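PDB 6SL5: PsaG from Dunaliella salina, which is a small pigment-binding subunit of photosystem I, carrying chlorophyll a and beta-carotene and probably serving in the light-harvesting antenna of the complex. Local coordinates for residues H[17-21]-H[61-65]. Numbering follows the deposited sequence.
With CLA (chlorophyll a), chain B.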
# COMPACT_ATOMS: atom_id res chain seq x y z
N LEU H 17 59.38 -1.52 35.10
CA LEU H 17 58.09 -1.06 35.59
C LEU H 17 57.16 -2.25 35.79
O LEU H 17 56.62 -2.46 36.88
CB LEU H 17 57.51 -0.06 34.59
CG LEU H 17 56.61 1.07 35.06
CD1 LEU H 17 57.24 1.77 36.24
CD2 LEU H 17 56.38 2.06 33.93
N GLY H 18 57.02 -3.08 34.75
CA GLY H 18 56.18 -4.26 34.82
C GLY H 18 56.66 -5.34 35.76
O GLY H 18 55.87 -6.20 36.15
N ARG H 19 57.94 -5.29 36.16
CA ARG H 19 58.52 -6.36 37.03
C ARG H 19 58.64 -5.91 38.49
O ARG H 19 58.70 -6.79 39.36
CB ARG H 19 59.87 -6.83 36.48
CG ARG H 19 60.48 -8.00 37.24
CD ARG H 19 61.16 -7.57 38.53
NE ARG H 19 61.81 -8.68 39.20
CZ ARG H 19 61.30 -9.35 40.23
NH1 ARG H 19 60.12 -9.02 40.71
NH2 ARG H 19 61.98 -10.35 40.77
N PHE H 20 58.69 -4.60 38.75
CA PHE H 20 58.82 -4.11 40.11
C PHE H 20 57.58 -3.45 40.68
O PHE H 20 57.37 -3.55 41.89
CB PHE H 20 59.97 -3.10 40.19
CG PHE H 20 61.33 -3.72 40.21
CD1 PHE H 20 62.38 -3.10 39.56
CD2 PHE H 20 61.56 -4.89 40.91
CE1 PHE H 20 63.64 -3.65 39.58
CE2 PHE H 20 62.83 -5.44 40.94
CZ PHE H 20 63.86 -4.82 40.27
N VAL H 21 56.75 -2.77 39.89
CA VAL H 21 55.61 -2.08 40.48
C VAL H 21 54.26 -2.49 39.88
O VAL H 21 53.23 -2.26 40.52
CB VAL H 21 55.81 -0.55 40.39
CG1 VAL H 21 55.44 -0.01 39.03
CG2 VAL H 21 55.08 0.19 41.51
N THR H 61 60.36 -19.25 38.24
CA THR H 61 61.80 -19.36 37.89
C THR H 61 62.53 -18.19 38.57
O THR H 61 63.68 -18.38 39.02
CB THR H 61 61.99 -19.33 36.37
OG1 THR H 61 61.04 -20.23 35.79
CG2 THR H 61 63.39 -19.72 35.95
N LYS H 62 61.84 -17.06 38.68
CA LYS H 62 62.36 -15.82 39.32
C LYS H 62 61.81 -15.78 40.75
O LYS H 62 61.70 -16.85 41.37
CB LYS H 62 61.92 -14.60 38.50
CG LYS H 62 62.82 -13.37 38.56
CD LYS H 62 62.21 -12.19 37.85
CE LYS H 62 60.73 -12.03 38.14
NZ LYS H 62 60.05 -11.21 37.11
N SER H 63 61.51 -14.58 41.27
CA SER H 63 60.97 -14.45 42.65
C SER H 63 59.78 -13.48 42.65
O SER H 63 59.67 -12.68 41.71
CB SER H 63 62.04 -14.02 43.61
OG SER H 63 63.16 -14.90 43.54
N LYS H 64 58.90 -13.61 43.65
CA LYS H 64 57.71 -12.73 43.79
C LYS H 64 56.88 -12.74 42.51
O LYS H 64 56.54 -11.64 42.03
CB LYS H 64 58.13 -11.30 44.17
CG LYS H 64 57.00 -10.40 44.65
CD LYS H 64 57.31 -8.93 44.53
CE LYS H 64 57.39 -8.46 43.09
NZ LYS H 64 57.48 -6.99 42.99
N ASP H 65 56.63 -13.94 41.96
CA ASP H 65 55.82 -14.21 40.74
C ASP H 65 56.59 -13.78 39.47
O ASP H 65 56.59 -12.58 39.15
CB ASP H 65 54.38 -13.69 40.84
CG ASP H 65 53.48 -14.16 39.71
OD1 ASP H 65 52.44 -14.78 40.00
OD2 ASP H 65 53.82 -13.89 38.54
MG CLA B . 65.60 -11.55 38.05
CHA CLA B . 65.60 -14.89 37.10
CHB CLA B . 64.25 -10.65 35.02
CHC CLA B . 65.63 -8.44 39.10
CHD CLA B . 67.03 -12.54 41.16
NA CLA B . 64.98 -12.65 36.23
C1A CLA B . 65.05 -13.97 36.04
C2A CLA B . 64.54 -14.38 34.69
C3A CLA B . 64.12 -13.03 34.07
C4A CLA B . 64.46 -12.04 35.14
CMA CLA B . 64.46 -12.73 32.61
CAA CLA B . 63.32 -15.27 34.85
CBA CLA B . 63.53 -16.62 34.18
CGA CLA B . 62.28 -17.01 33.43
O1A CLA B . 61.25 -17.22 34.06
O2A CLA B . 62.33 -17.11 32.12
NB CLA B . 65.02 -9.80 37.19
C1B CLA B . 64.51 -9.61 35.94
C2B CLA B . 64.26 -8.20 35.74
C3B CLA B . 64.65 -7.59 36.89
C4B CLA B . 65.13 -8.62 37.81
CMB CLA B . 63.70 -7.54 34.50
CAB CLA B . 64.62 -6.14 37.21
CBB CLA B . 64.32 -5.15 36.11
NC CLA B . 66.21 -10.65 39.85
C1C CLA B . 66.15 -9.34 40.06
C2C CLA B . 66.67 -8.94 41.39
C3C CLA B . 67.05 -10.13 41.96
C4C CLA B . 66.77 -11.18 41.00
CMC CLA B . 66.76 -7.56 41.97
CAC CLA B . 67.67 -10.30 43.33
CBC CLA B . 69.11 -9.84 43.30
ND CLA B . 66.19 -13.20 38.98
C1D CLA B . 66.73 -13.52 40.19
C2D CLA B . 66.97 -14.96 40.33
C3D CLA B . 66.52 -15.47 39.12
C4D CLA B . 66.06 -14.42 38.33
CMD CLA B . 67.53 -15.83 41.42
CAD CLA B . 66.36 -16.71 38.39
OBD CLA B . 66.89 -17.77 38.69
CBD CLA B . 65.75 -16.39 37.06
CGD CLA B . 66.70 -16.77 35.96
O1D CLA B . 67.90 -16.81 36.16
O2D CLA B . 66.23 -17.06 34.75
CED CLA B . 66.54 -18.37 34.26
C1 CLA B . 63.15 -16.17 31.36
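The side chains of Arg19 and Lys62 come from opposite directions and meet beside a chlorophyll a ring. Lys62 lays its CE over one face of the Arg19 guanidinium, offset to the rim. The same lysine runs across one face of the macrocycle, its CG and CD near NA and the magnesium, while the chlorophyll also borders the guanidinium at its edge. With CG anti to the backbone N (chi1 -175°) and a bend at chi2, Arg19 leaves the helix and passes along the pigment, its NE 3.6 Å from C4B of the chlorophyll. Phe20 adds its CZ near the vinyl carbon CAB. This is the close side, where Arg19 and Lys62 are buried against the pigment. On the solvent side the fit is looser: Arg19 NH2 makes a weak hydrogen bond to Ser63 O (3.4 Å, 132°), and exposed Lys64 brings its CE to the guanidinium edge. The like charges, Arg19 NE 3.7 Å from Lys62 NZ, would probably disfavour the approach. With an alanine at Arg19, Ser63 O would probably lose its weak donor and a gap open beside the chlorophyll. The contact joins the C-terminal end of helix 3-20 to the loop before helix 70-73, with Lys62 and Asp65 also packing on Leu23 of helix 23-29.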